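Local coordinates for putative Nudix hydrolase DR_0079 (Deinococcus radiodurans, PDB 2O5F), which hydrolyses nucleoside di- and triphosphates to monophosphates with a marked preference for CDP and CTP, using magnesium as cofactor, at residues A[22-26]-A[27-31]; A[70-73]-A[74-78]; A[104-107]-A[108-111]; A[127-131]-A[132-136]. One frame throughout, in Å; residues are numbered along the deposited sequence.

Interaction 1: A[22-26]-A[27-31]; sequences ILRTD and PALRW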
loop_
_atom_site.group_PDB
_atom_site.type_symbol
_atom_site.label_atom_id
_atom_site.label_comp_id
_atom_site.label_asym_id
_atom_site.label_seq_id
_atom_site.Cartn_x
_atom_site.Cartn_y
_atom_site.Cartn_z
ATOM N N ILE A 22 10.452 5.903 16.421
ATOM C CA ILE A 22 10.417 7.310 16.071
ATOM C C ILE A 22 8.973 7.764 15.886
ATOM O O ILE A 22 8.111 6.983 15.478
ATOM C CB ILE A 22 11.222 7.575 14.774
ATOM C CG1 ILE A 22 11.302 9.081 14.501
ATOM C CG2 ILE A 22 10.561 6.870 13.588
ATOM C CD1 ILE A 22 12.182 9.428 13.329
ATOM N N LEU A 23 8.714 9.023 16.218
ATOM C CA LEU A 23 7.385 9.581 16.060
ATOM C C LEU A 23 7.150 9.868 14.585
ATOM O O LEU A 23 8.032 10.366 13.883
ATOM C CB LEU A 23 7.241 10.869 16.870
ATOM C CG LEU A 23 7.202 10.710 18.390
ATOM C CD1 LEU A 23 7.264 12.080 19.048
ATOM C CD2 LEU A 23 5.932 9.973 18.796
ATOM N N ARG A 24 5.952 9.531 14.125
ATOM C CA ARG A 24 5.542 9.731 12.739
ATOM C C ARG A 24 5.735 11.178 12.269
ATOM O O ARG A 24 6.043 11.426 11.099
ATOM C CB ARG A 24 4.070 9.339 12.600
ATOM C CG ARG A 24 3.412 9.757 11.297
ATOM C CD ARG A 24 3.880 8.912 10.135
ATOM N NE ARG A 24 3.240 9.305 8.885
ATOM C CZ ARG A 24 3.522 10.421 8.216
ATOM N NH1 ARG A 24 4.441 11.262 8.676
ATOM N NH2 ARG A 24 2.889 10.692 7.082
ATOM N N THR A 25 5.554 12.127 13.184
ATOM C CA THR A 25 5.691 13.542 12.847
ATOM C C THR A 25 7.068 14.128 13.140
ATOM O O THR A 25 7.274 15.338 13.012
ATOM C CB THR A 25 4.634 14.386 13.588
ATOM O OG1 THR A 25 4.756 14.177 15.000
ATOM C CG2 THR A 25 3.232 13.999 13.136
ATOM N N ASP A 26 8.010 13.270 13.519
ATOM C CA ASP A 26 9.362 13.716 13.829
ATOM C C ASP A 26 10.052 14.219 12.564
ATOM O O ASP A 26 10.097 13.527 11.548
ATOM C CB ASP A 26 10.172 12.560 14.438
ATOM C CG ASP A 26 11.461 13.029 15.099
ATOM O OD1 ASP A 26 12.277 13.694 14.428
ATOM O OD2 ASP A 26 11.659 12.730 16.295
ATOM N N PRO A 27 10.596 15.445 12.607
ATOM C CA PRO A 27 11.288 16.029 11.454
ATOM C C PRO A 27 12.495 15.221 10.975
ATOM O O PRO A 27 12.939 15.379 9.839
ATOM C CB PRO A 27 11.681 17.420 11.960
ATOM C CG PRO A 27 11.849 17.199 13.435
ATOM C CD PRO A 27 10.646 16.360 13.758
ATOM N N ALA A 28 13.028 14.353 11.831
ATOM C CA ALA A 28 14.176 13.542 11.438
ATOM C C ALA A 28 13.754 12.251 10.747
ATOM O O ALA A 28 14.599 11.452 10.334
ATOM C CB ALA A 28 15.043 13.221 12.650
ATOM N N LEU A 29 12.448 12.053 10.602
ATOM C CA LEU A 29 11.936 10.849 9.962
ATOM C C LEU A 29 12.475 10.648 8.548
ATOM O O LEU A 29 12.526 11.579 7.742
ATOM C CB LEU A 29 10.403 10.870 9.928
ATOM C CG LEU A 29 9.725 9.691 9.212
ATOM C CD1 LEU A 29 10.137 8.374 9.853
ATOM C CD2 LEU A 29 8.209 9.858 9.268
ATOM N N ARG A 30 12.883 9.414 8.273
ATOM C CA ARG A 30 13.403 9.001 6.973
ATOM C C ARG A 30 12.578 7.772 6.588
ATOM O O ARG A 30 12.588 6.772 7.305
ATOM C CB ARG A 30 14.881 8.623 7.092
ATOM C CG ARG A 30 15.816 9.795 7.304
ATOM C CD ARG A 30 15.852 10.684 6.077
ATOM N NE ARG A 30 16.951 11.645 6.138
ATOM C CZ ARG A 30 17.012 12.666 6.989
ATOM N NH1 ARG A 30 16.031 12.871 7.857
ATOM N NH2 ARG A 30 18.064 13.474 6.983
ATOM N N TRP A 31 11.869 7.837 5.465
ATOM C CA TRP A 31 11.017 6.716 5.071
ATOM C C TRP A 31 11.743 5.404 4.811
ATOM O O TRP A 31 11.162 4.325 4.985
ATOM C CB TRP A 31 10.161 7.095 3.857
ATOM C CG TRP A 31 9.076 8.072 4.221
ATOM C CD1 TRP A 31 9.014 9.395 3.884
ATOM C CD2 TRP A 31 7.936 7.817 5.056
ATOM N NE1 TRP A 31 7.907 9.981 4.460
ATOM C CE2 TRP A 31 7.229 9.035 5.183
ATOM C CE3 TRP A 31 7.441 6.676 5.706
ATOM C CZ2 TRP A 31 6.058 9.147 5.944
ATOM C CZ3 TRP A 31 6.270 6.789 6.463
ATOM C CH2 TRP A 31 5.592 8.016 6.571
#
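D26 holds A28 and L29, the last two residues of the turn it opens, with two oxygens of different kinds. Its carboxylate OD1 accepts the backbone N-H of A28 at 2.8 Å, a nearly straight bond (164°) that uses the anti lone pair of OD1 and closes an Asx turn. The carbonyl O of D26 takes the amide N of L29 at 2.9 Å, closing the type I beta turn D26-L29; this donor comes from well above the carbonyl plane. D26 CG lies anti to the backbone N (chi1 -166°), which swings the carboxylate round over the proline and within range of the A28 amide. The amide N of D26 is itself spent on L23 O, the closing bond of the preceding type I turn, so two turns meet at D26.

Beyond the turns side chains do the touching, part apolar, part the guanidinium of R24. I22 CD1 rests on L29 CA at 3.7 Å, and I22 CG2 meets L29 CD1. The other leucine methyl, CD2, presses against R24 O at 3.2 Å. R24 bends at chi2 (73°) and brings its guanidinium to the indole of W31, whose CH2 sits over the centre of the guanidinium face, 3.5 Å from NE. The two planes are nearly perpendicular, with the indole contributing its edge.

The bend leaves strand 18-23, which pairs with strand 8-12: I22 and R24 bond through their backbones to L9 and E7, and I22 packs on L11. At its far end W31 O accepts from S114 OG, and the chain runs on to strand 35-42.

Interaction 2: A[70-73]-A[74-78]; sequences GAVQ and SGETY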
loop_
_atom_site.group_PDB
_atom_site.type_symbol
_atom_site.label_atom_id
_atom_site.label_comp_id
_atom_site.label_asym_id
_atom_site.label_seq_id
_atom_site.Cartn_x
_atom_site.Cartn_y
_atom_site.Cartn_z
ATOM N N GLY A 70 -0.422 1.954 4.177
ATOM C CA GLY A 70 -0.155 2.770 5.345
ATOM C C GLY A 70 1.064 2.307 6.109
ATOM O O GLY A 70 1.560 1.197 5.901
ATOM N N ALA A 71 1.541 3.157 7.013
ATOM C CA ALA A 71 2.706 2.837 7.815
ATOM C C ALA A 71 2.383 1.804 8.887
ATOM O O ALA A 71 1.275 1.772 9.417
ATOM C CB ALA A 71 3.254 4.110 8.465
ATOM N N VAL A 72 3.360 0.960 9.196
ATOM C CA VAL A 72 3.203 -0.062 10.225
ATOM C C VAL A 72 3.524 0.610 11.562
ATOM O O VAL A 72 4.568 1.254 11.704
ATOM C CB VAL A 72 4.195 -1.230 10.024
ATOM C CG1 VAL A 72 3.980 -2.287 11.091
ATOM C CG2 VAL A 72 4.031 -1.826 8.636
ATOM N N GLN A 73 2.636 0.466 12.537
ATOM C CA GLN A 73 2.856 1.079 13.841
ATOM C C GLN A 73 3.841 0.296 14.692
ATOM O O GLN A 73 3.948 -0.923 14.570
ATOM C CB GLN A 73 1.532 1.218 14.592
ATOM C CG GLN A 73 0.530 2.107 13.887
ATOM C CD GLN A 73 -0.745 2.288 14.678
ATOM O OE1 GLN A 73 -1.713 2.873 14.188
ATOM N NE2 GLN A 73 -0.757 1.789 15.911
ATOM N N SER A 74 4.554 1.007 15.559
ATOM C CA SER A 74 5.536 0.373 16.432
ATOM C C SER A 74 4.958 -0.829 17.172
ATOM O O SER A 74 3.898 -0.739 17.789
ATOM C CB SER A 74 6.067 1.378 17.458
ATOM O OG SER A 74 6.965 0.749 18.350
ATOM N N GLY A 75 5.670 -1.950 17.102
ATOM C CA GLY A 75 5.237 -3.160 17.779
ATOM C C GLY A 75 4.267 -3.996 16.968
ATOM O O GLY A 75 3.911 -5.111 17.349
ATOM N N GLU A 76 3.845 -3.454 15.834
ATOM C CA GLU A 76 2.894 -4.128 14.970
ATOM C C GLU A 76 3.596 -4.946 13.888
ATOM O O GLU A 76 4.666 -4.575 13.409
ATOM C CB GLU A 76 1.997 -3.066 14.343
ATOM C CG GLU A 76 0.807 -3.554 13.567
ATOM C CD GLU A 76 -0.038 -2.383 13.085
ATOM O OE1 GLU A 76 0.525 -1.470 12.439
ATOM O OE2 GLU A 76 -1.258 -2.374 13.350
ATOM N N THR A 77 3.009 -6.076 13.520
ATOM C CA THR A 77 3.601 -6.887 12.468
ATOM C C THR A 77 2.995 -6.411 11.144
ATOM O O THR A 77 2.018 -5.664 11.143
ATOM C CB THR A 77 3.281 -8.368 12.662
ATOM O OG1 THR A 77 4.067 -9.148 11.754
ATOM C CG2 THR A 77 1.827 -8.617 12.399
ATOM N N TYR A 78 3.572 -6.841 10.026
ATOM C CA TYR A 78 3.074 -6.449 8.713
ATOM C C TYR A 78 1.615 -6.855 8.511
ATOM O O TYR A 78 0.801 -6.054 8.052
ATOM C CB TYR A 78 3.938 -7.070 7.608
ATOM C CG TYR A 78 5.284 -6.392 7.395
ATOM C CD1 TYR A 78 5.377 -5.192 6.691
ATOM C CD2 TYR A 78 6.461 -6.960 7.880
ATOM C CE1 TYR A 78 6.609 -4.573 6.464
ATOM C CE2 TYR A 78 7.703 -6.353 7.668
ATOM C CZ TYR A 78 7.768 -5.167 6.958
ATOM O OH TYR A 78 8.985 -4.580 6.727
#
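E76 reaches back across a tight turn to Q73, and its side chain meets the other limb at CB and again at the carboxylate. CB lies only 2.9 Å from Q73 O, the same oxygen that takes the amide N of E76 at 2.8 Å to close the type II turn Q73-E76. With CG anti to the backbone N (chi1 -171°) and the chain extended beyond it, the carboxylate is carried back to the start of the turn. There CD stands 3.9 Å from Q73 N. OE1 accepts that amide at 2.9 Å, on its anti side and 30° out of the carboxylate plane. OE1 also lies against Q73 CB and V72 CG1, while OE2 forms a salt bridge with R84 NE of helix 78-90.

This is the first loop of the Nudix box, the family's loop-helix-loop motif, entered from strand 68-71 and leading into helix 78-90; E76 and R84 match the glutamate and arginine of its signature. G75, third in the type II turn, has the positive phi (86°) that glycine takes easily. D10 steadies the outer side of the turn, taking S74 OG and G75 N on its two carboxylate oxygens.

V72, just before the turn, is buried against helix 78-90 and strand 35-42. CG1 presses on E76 O at 3.3 Å, and CG2 meets Y78 CD1 at 4.1 Å, the two side chains crossing at about a right angle. The Y78 hydroxyl is hydrogen-bonded to D16.

Interaction 3: A[104-107]-A[108-111]; sequences SFSP and FQTT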
loop_
_atom_site.group_PDB
_atom_site.type_symbol
_atom_site.label_atom_id
_atom_site.label_comp_id
_atom_site.label_asym_id
_atom_site.label_seq_id
_atom_site.Cartn_x
_atom_site.Cartn_y
_atom_site.Cartn_z
ATOM N N SER A 104 7.878 -8.637 -1.083
ATOM C CA SER A 104 8.504 -7.848 -0.026
ATOM C C SER A 104 9.628 -7.054 -0.688
ATOM O O SER A 104 10.340 -7.581 -1.541
ATOM C CB SER A 104 9.079 -8.770 1.053
ATOM O OG SER A 104 8.043 -9.453 1.745
ATOM N N PHE A 105 9.787 -5.789 -0.304
ATOM C CA PHE A 105 10.825 -4.950 -0.897
ATOM C C PHE A 105 11.619 -4.127 0.099
ATOM O O PHE A 105 11.106 -3.749 1.149
ATOM C CB PHE A 105 10.215 -3.973 -1.904
ATOM C CG PHE A 105 9.511 -4.630 -3.050
ATOM C CD1 PHE A 105 10.224 -5.354 -4.002
ATOM C CD2 PHE A 105 8.134 -4.510 -3.185
ATOM C CE1 PHE A 105 9.570 -5.949 -5.081
ATOM C CE2 PHE A 105 7.465 -5.100 -4.257
ATOM C CZ PHE A 105 8.181 -5.819 -5.207
ATOM N N SER A 106 12.867 -3.838 -0.268
ATOM C CA SER A 106 13.757 -3.007 0.528
ATOM C C SER A 106 13.944 -1.682 -0.213
ATOM O O SER A 106 14.030 -1.655 -1.447
ATOM C CB SER A 106 15.126 -3.678 0.707
ATOM O OG SER A 106 16.128 -2.698 0.960
ATOM N N PRO A 107 13.997 -0.568 0.533
ATOM C CA PRO A 107 14.177 0.789 0.005
ATOM C C PRO A 107 15.553 0.988 -0.632
ATOM O O PRO A 107 15.765 1.941 -1.385
ATOM C CB PRO A 107 14.035 1.676 1.239
ATOM C CG PRO A 107 13.359 0.821 2.248
ATOM C CD PRO A 107 13.867 -0.550 1.998
ATOM N N PHE A 108 16.503 0.119 -0.295
ATOM C CA PHE A 108 17.849 0.246 -0.850
ATOM C C PHE A 108 18.090 -0.649 -2.054
ATOM O O PHE A 108 19.093 -0.498 -2.747
ATOM C CB PHE A 108 18.906 -0.053 0.215
ATOM C CG PHE A 108 18.744 0.763 1.455
ATOM C CD1 PHE A 108 17.997 0.282 2.520
ATOM C CD2 PHE A 108 19.295 2.036 1.543
ATOM C CE1 PHE A 108 17.795 1.058 3.663
ATOM C CE2 PHE A 108 19.099 2.821 2.682
ATOM C CZ PHE A 108 18.347 2.328 3.742
ATOM N N GLN A 109 17.172 -1.574 -2.312
ATOM C CA GLN A 109 17.315 -2.476 -3.450
ATOM C C GLN A 109 16.379 -2.118 -4.598
ATOM O O GLN A 109 16.403 -2.758 -5.650
ATOM C CB GLN A 109 17.042 -3.912 -3.021
ATOM C CG GLN A 109 18.011 -4.449 -1.994
ATOM C CD GLN A 109 17.774 -5.918 -1.732
ATOM O OE1 GLN A 109 16.672 -6.317 -1.367
ATOM N NE2 GLN A 109 18.805 -6.732 -1.925
ATOM N N THR A 110 15.562 -1.094 -4.380
ATOM C CA THR A 110 14.585 -0.621 -5.354
ATOM C C THR A 110 14.466 0.885 -5.179
ATOM O O THR A 110 15.217 1.488 -4.411
ATOM C CB THR A 110 13.188 -1.201 -5.068
ATOM O OG1 THR A 110 12.738 -0.749 -3.780
ATOM C CG2 THR A 110 13.215 -2.724 -5.084
ATOM N N THR A 111 13.528 1.504 -5.888
ATOM C CA THR A 111 13.331 2.936 -5.706
ATOM C C THR A 111 12.060 3.175 -4.898
ATOM O O THR A 111 11.464 4.252 -4.960
ATOM C CB THR A 111 13.261 3.726 -7.049
ATOM O OG1 THR A 111 12.539 2.977 -8.037
ATOM C CG2 THR A 111 14.660 4.034 -7.547
HETATM O O HOH W 1 14.007 -5.658 -2.351
#
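S106 O is gripped by two donors arriving from opposite faces of its carbonyl plane. T110 OG1 gives its proton at 2.8 Å, tilted 33° from that plane, while the amide N of Q109 comes in from high above the other face at 3.3 Å. The serine adds a second hold through its own side chain: OG accepts the amide N of F108 at 3.1 Å, which makes an ST turn at the point where strand 98-105 ends and the loop to strand 115-122 begins. S106 OG is anti to the backbone N (chi1 155°), a setting that lays it beside the carbonyl carbon and in front of the F108 amide. S106 thus accepts from three successive residues, through OG from F108 and through its carbonyl O from Q109 and T110.

The amide N of S106, beyond its strand, is met by a water that accepts from it at 3.0 Å and donates to Q109 OE1. The glutamine chain, extended beyond CG, runs alongside S106 CB, with OE1 close to that carbon. On the outer side the F108 ring turns its edge toward S106 OG, and P107 CD approaches F108 CD1.

F105 and T110 pack on helix 159-166, while P107 and F108 lean on F115 of the neighbouring strand 115-122. T110 OG1, besides donating to S106 O, is hydrogen-bonded to L112 N, and its methyl CG2 stands 4.1 Å from F105 CD1.

Interaction 4: A[127-131]-A[132-136]; sequences PIFNP and NDISG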
loop_
_atom_site.group_PDB
_atom_site.type_symbol
_atom_site.label_atom_id
_atom_site.label_comp_id
_atom_site.label_asym_id
_atom_site.label_seq_id
_atom_site.Cartn_x
_atom_site.Cartn_y
_atom_site.Cartn_z
ATOM N N PRO A 127 -15.429 -2.175 -2.949
ATOM C CA PRO A 127 -15.377 -1.853 -1.523
ATOM C C PRO A 127 -16.237 -0.659 -1.118
ATOM O O PRO A 127 -16.400 0.299 -1.884
ATOM C CB PRO A 127 -13.897 -1.559 -1.280
ATOM C CG PRO A 127 -13.204 -2.303 -2.368
ATOM C CD PRO A 127 -14.092 -2.068 -3.552
ATOM N N ILE A 128 -16.787 -0.734 0.086
ATOM C CA ILE A 128 -17.581 0.362 0.635
ATOM C C ILE A 128 -16.508 1.146 1.375
ATOM O O ILE A 128 -16.386 1.066 2.594
ATOM C CB ILE A 128 -18.627 -0.147 1.637
ATOM C CG1 ILE A 128 -19.455 -1.269 0.993
ATOM C CG2 ILE A 128 -19.544 0.994 2.075
ATOM C CD1 ILE A 128 -20.123 -0.876 -0.299
ATOM N N PHE A 129 -15.729 1.891 0.606
ATOM C CA PHE A 129 -14.612 2.662 1.133
ATOM C C PHE A 129 -14.985 3.800 2.077
ATOM O O PHE A 129 -16.127 4.249 2.106
ATOM C CB PHE A 129 -13.777 3.199 -0.038
ATOM C CG PHE A 129 -14.517 4.165 -0.926
ATOM C CD1 PHE A 129 -14.567 5.520 -0.611
ATOM C CD2 PHE A 129 -15.181 3.715 -2.069
ATOM C CE1 PHE A 129 -15.266 6.412 -1.416
ATOM C CE2 PHE A 129 -15.882 4.596 -2.882
ATOM C CZ PHE A 129 -15.927 5.956 -2.558
ATOM N N ASN A 130 -14.000 4.239 2.855
ATOM C CA ASN A 130 -14.174 5.341 3.801
ATOM C C ASN A 130 -13.933 6.640 3.031
ATOM O O ASN A 130 -12.809 6.927 2.604
ATOM C CB ASN A 130 -13.177 5.194 4.956
ATOM C CG ASN A 130 -13.169 6.398 5.885
ATOM O OD1 ASN A 130 -14.068 7.237 5.848
ATOM N ND2 ASN A 130 -12.145 6.483 6.729
ATOM N N PRO A 131 -14.995 7.441 2.842
ATOM C CA PRO A 131 -14.962 8.719 2.122
ATOM C C PRO A 131 -14.073 9.798 2.717
ATOM O O PRO A 131 -13.817 10.816 2.069
ATOM C CB PRO A 131 -16.425 9.156 2.120
ATOM C CG PRO A 131 -17.182 7.877 2.272
ATOM C CD PRO A 131 -16.364 7.150 3.299
ATOM N N ASN A 132 -13.619 9.594 3.944
ATOM C CA ASN A 132 -12.778 10.591 4.589
ATOM C C ASN A 132 -11.400 10.682 3.943
ATOM O O ASN A 132 -10.760 11.733 3.982
ATOM C CB ASN A 132 -12.635 10.287 6.083
ATOM C CG ASN A 132 -12.021 11.445 6.860
ATOM O OD1 ASN A 132 -12.475 12.585 6.753
ATOM N ND2 ASN A 132 -10.988 11.153 7.647
ATOM N N ASP A 133 -10.938 9.591 3.345
ATOM C CA ASP A 133 -9.626 9.612 2.712
ATOM C C ASP A 133 -9.684 9.275 1.222
ATOM O O ASP A 133 -8.741 9.546 0.479
ATOM C CB ASP A 133 -8.683 8.641 3.425
ATOM C CG ASP A 133 -7.239 8.812 2.995
ATOM O OD1 ASP A 133 -6.715 9.942 3.109
ATOM O OD2 ASP A 133 -6.625 7.817 2.548
ATOM N N ILE A 134 -10.802 8.700 0.791
ATOM C CA ILE A 134 -10.980 8.311 -0.604
ATOM C C ILE A 134 -12.190 8.986 -1.235
ATOM O O ILE A 134 -13.304 8.864 -0.733
ATOM C CB ILE A 134 -11.154 6.783 -0.712
ATOM C CG1 ILE A 134 -9.899 6.089 -0.174
ATOM C CG2 ILE A 134 -11.453 6.388 -2.152
ATOM C CD1 ILE A 134 -9.999 4.574 -0.136
ATOM N N SER A 135 -11.978 9.683 -2.348
ATOM C CA SER A 135 -13.081 10.364 -3.019
ATOM C C SER A 135 -13.861 9.440 -3.949
ATOM O O SER A 135 -15.022 9.696 -4.278
ATOM C CB SER A 135 -12.560 11.586 -3.796
ATOM O OG SER A 135 -11.618 11.229 -4.795
ATOM N N GLY A 136 -13.224 8.351 -4.360
ATOM C CA GLY A 136 -13.868 7.408 -5.254
ATOM C C GLY A 136 -12.812 6.446 -5.755
ATOM O O GLY A 136 -11.639 6.617 -5.445
#
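An Asx turn at N130 reverses the chain close to the inferred magnesium site: the side chain of D133, in the same bend, comes within about 4 Å of that of E89. N130 OD1 accepts the amide N of N132 at 3.1 Å; the bond is nearly straight at hydrogen (165°), although the donor stands well above the plane of the side-chain carbonyl. The two asparagine side chains then run side by side in the same direction. The backbone O of N130 has two amides before it. I134 N reaches it at 3.2 Å in the carbonyl plane, and D133 N adds a weak bond. P131, which follows N130, has no N-H to offer, but its CA makes a CA-H...O contact with I134 O at 3.3 Å.

F129 covers the inside of the bend. Its CG lies between the backbone N and the carbonyl carbon (chi1 64°), directing the ring toward the returning limb. I134 CG2 sits over one ring face, 4.0 Å from the centroid, in a CH-pi contact. I134 O meets ring atom CE1 at 3.2 Å, and CZ touches G136 CA at 3.7 Å.

Outside partners tie the bend down. The backbone of N130 bonds to that of E89, I134 packs on L90 of helix 78-90 and P51, and S135 OG is hydrogen-bonded to P61 O. D133 has a long, weak ion pair with R53. The bond from I134 N back to N130 O, four residues earlier, is that of an alpha turn, here starting at the same residue as the Asx turn and leading into strand 136-140.

Along the chain the four contacts come in series, and all are bends beside strands. Interaction 1 follows strand 18-23 of the N-terminal hairpin; interaction 2 joins strand 68-71 to helix 78-90; interaction 3 leaves strand 98-105; interaction 4 leads into strand 136-140. Interactions 2 and 3 reach the same mixed sheet from its two outermost strands, their centres 17 Å apart. Interactions 1 and 2 are closer, 14 Å between centres, whereas interactions 3 and 4 lie 29 Å apart on opposite sides of the chain's centre. Helix 78-90, carrying the inferred magnesium ligands E85 and E89, touches both interactions 2 and 4, so these two loops border the probable metal site.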